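Saframycin Mx1 synthetase B (Legionella pneumophila subsp. pneumophila, PDB 3KXW) is a fatty acid AMP ligase of the ANL superfamily of AMP-binding enzymes and holds 5'-O-[(S)-(dodecanoyloxy)(hydroxy)phosphoryl]adenosine in a pocket. Local coordinates at residues 422-427 / 436-441. Sequence-based numbering, arbitrary orientation.
Sequences HAFAGK and IYLRTG
Arg439 runs past the backbone of 422-427, and its side chain can be followed atom by atom. Arg439 CB sits 3.7 Å from Ala423 O. With CG anti to its own carbonyl carbon (chi1 -64°), the chain passes beside Gly426, whose CA lies 3.9 Å from Arg439 CG and nearly as close to Arg439 CD. CD also approaches His422 O. Past CD the chain bends at chi3, and the guanidinium leaves the contact: NE forms a salt bridge with Glu401 OE1, and NH2 donates to Pro388 O, so the charged end is held by Glu401 of strand 400-405 and by the carbonyl of Pro388.

Three backbone hydrogen bonds join the two segments. Arg439 N gives a short, nearly straight bond to Ala423 O (2.7 Å, N-H...O 169°), and the Leu438 CA-H group makes a weaker contact with the same oxygen. Further along, Gly426 and Tyr437 form a single antiparallel hydrogen-bonded bridge: Gly426 N donates to Tyr437 O at 2.9 Å, and Tyr437 N returns a bond of 3.0 Å to Gly426 O, which also lies in the plane of the Tyr437 ring at its edge.

Phe424 and Leu438 extend alongside each other in the same direction. Leu438 CD1 is 4.3 Å from the Phe424 ring centroid and 20° off the normal, a CH-pi contact over one face. Tyr413 meets Phe424 edge-to-face. At the outer end Lys427 CD touches Ile436 CG2, 4.0 Å away, while Lys427 NZ bonds to Ala435 O.

The side chain of Leu438 is about 8 Å from the bound 5'-O-[(S)-(dodecanoyloxy)(hydroxy)phosphoryl]adenosine. Strand 438-440 pairs antiparallel with 400-405, so the contact ties the C-terminal end of helix 417-424 to an antiparallel sheet of the ANL-family AMP-binding fold.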
loop_
_atom_site.group_PDB
_atom_site.type_symbol
_atom_site.label_atom_id
_atom_site.label_comp_id
_atom_site.label_asym_id
_atom_site.label_seq_id
_atom_site.Cartn_x
_atom_site.Cartn_y
_atom_site.Cartn_z
ATOM N N HIS A 422 -3.743 -12.250 19.764
ATOM C CA HIS A 422 -2.770 -11.178 20.051
ATOM C C HIS A 422 -3.215 -9.807 19.520
ATOM O O HIS A 422 -2.912 -8.780 20.126
ATOM C CB HIS A 422 -1.408 -11.567 19.452
ATOM C CG HIS A 422 -0.281 -10.633 19.793
ATOM N ND1 HIS A 422 0.456 -10.740 20.957
ATOM C CD2 HIS A 422 0.252 -9.592 19.107
ATOM C CE1 HIS A 422 1.369 -9.785 20.988
ATOM N NE2 HIS A 422 1.271 -9.076 19.875
ATOM N N ALA A 423 -3.959 -9.785 18.419
ATOM C CA ALA A 423 -4.282 -8.516 17.767
ATOM C C ALA A 423 -5.756 -8.120 17.796
ATOM O O ALA A 423 -6.085 -6.930 17.836
ATOM C CB ALA A 423 -3.771 -8.534 16.302
ATOM N N PHE A 424 -6.647 -9.103 17.721
ATOM C CA PHE A 424 -8.065 -8.832 17.569
ATOM C C PHE A 424 -8.889 -9.014 18.859
ATOM O O PHE A 424 -10.130 -8.969 18.819
ATOM C CB PHE A 424 -8.662 -9.719 16.470
ATOM C CG PHE A 424 -8.180 -9.388 15.079
ATOM C CD1 PHE A 424 -8.870 -8.477 14.290
ATOM C CD2 PHE A 424 -7.038 -9.994 14.558
ATOM C CE1 PHE A 424 -8.437 -8.172 13.002
ATOM C CE2 PHE A 424 -6.593 -9.704 13.266
ATOM C CZ PHE A 424 -7.297 -8.782 12.487
ATOM N N ALA A 425 -8.223 -9.219 19.985
ATOM C CA ALA A 425 -8.956 -9.453 21.232
ATOM C C ALA A 425 -8.584 -8.465 22.335
ATOM O O ALA A 425 -8.496 -8.833 23.502
ATOM C CB ALA A 425 -8.749 -10.904 21.723
ATOM N N GLY A 426 -8.342 -7.213 21.966
ATOM C CA GLY A 426 -7.971 -6.210 22.944
ATOM C C GLY A 426 -9.101 -5.913 23.922
ATOM O O GLY A 426 -10.219 -5.667 23.515
ATOM N N LYS A 427 -8.810 -5.945 25.220
ATOM C CA LYS A 427 -9.842 -5.641 26.224
ATOM C C LYS A 427 -9.340 -4.595 27.192
ATOM O O LYS A 427 -8.214 -4.687 27.683
ATOM C CB LYS A 427 -10.245 -6.893 27.021
ATOM C CG LYS A 427 -11.062 -7.895 26.249
ATOM C CD LYS A 427 -12.463 -7.367 25.962
ATOM C CE LYS A 427 -13.260 -7.213 27.258
ATOM N NZ LYS A 427 -14.702 -6.903 26.995
ATOM N N ILE A 436 -14.630 -5.465 22.378
ATOM C CA ILE A 436 -13.355 -6.026 21.932
ATOM C C ILE A 436 -12.737 -5.145 20.846
ATOM O O ILE A 436 -13.432 -4.606 19.999
ATOM C CB ILE A 436 -13.481 -7.468 21.398
ATOM C CG1 ILE A 436 -14.283 -7.499 20.089
ATOM C CG2 ILE A 436 -14.069 -8.408 22.468
ATOM C CD1 ILE A 436 -15.561 -6.639 20.089
ATOM N N TYR A 437 -11.424 -5.000 20.880
ATOM C CA TYR A 437 -10.775 -4.018 20.021
ATOM C C TYR A 437 -9.656 -4.637 19.195
ATOM O O TYR A 437 -9.003 -5.593 19.632
ATOM C CB TYR A 437 -10.174 -2.906 20.885
ATOM C CG TYR A 437 -11.222 -2.018 21.524
ATOM C CD1 TYR A 437 -11.789 -2.344 22.749
ATOM C CD2 TYR A 437 -11.634 -0.854 20.900
ATOM C CE1 TYR A 437 -12.746 -1.530 23.329
ATOM C CE2 TYR A 437 -12.591 -0.036 21.473
ATOM C CZ TYR A 437 -13.141 -0.381 22.686
ATOM O OH TYR A 437 -14.097 0.441 23.235
ATOM N N LEU A 438 -9.429 -4.064 18.017
ATOM C CA LEU A 438 -8.219 -4.330 17.270
ATOM C C LEU A 438 -7.053 -3.554 17.861
ATOM O O LEU A 438 -7.097 -2.320 17.981
ATOM C CB LEU A 438 -8.412 -3.940 15.806
ATOM C CG LEU A 438 -7.171 -3.764 14.938
ATOM C CD1 LEU A 438 -6.447 -5.105 14.748
ATOM C CD2 LEU A 438 -7.635 -3.167 13.611
ATOM N N ARG A 439 -6.009 -4.272 18.232
ATOM C CA ARG A 439 -4.770 -3.649 18.682
ATOM C C ARG A 439 -3.830 -3.423 17.482
ATOM O O ARG A 439 -3.339 -4.378 16.896
ATOM C CB ARG A 439 -4.109 -4.524 19.755
ATOM C CG ARG A 439 -4.951 -4.661 21.053
ATOM C CD ARG A 439 -4.162 -5.324 22.213
ATOM N NE ARG A 439 -3.050 -4.503 22.707
ATOM C CZ ARG A 439 -2.329 -4.792 23.792
ATOM N NH1 ARG A 439 -2.599 -5.883 24.510
ATOM N NH2 ARG A 439 -1.341 -4.000 24.168
ATOM N N THR A 440 -3.581 -2.166 17.112
ATOM C CA THR A 440 -2.891 -1.909 15.847
ATOM C C THR A 440 -1.378 -2.073 15.889
ATOM O O THR A 440 -0.731 -2.212 14.845
ATOM C CB THR A 440 -3.208 -0.503 15.331
ATOM O OG1 THR A 440 -2.686 0.474 16.251
ATOM C CG2 THR A 440 -4.726 -0.329 15.228
ATOM N N GLY A 441 -0.804 -1.997 17.080
ATOM C CA GLY A 441 0.644 -1.919 17.187
ATOM C C GLY A 441 1.189 -0.522 16.959
ATOM O O GLY A 441 2.389 -0.295 17.074
#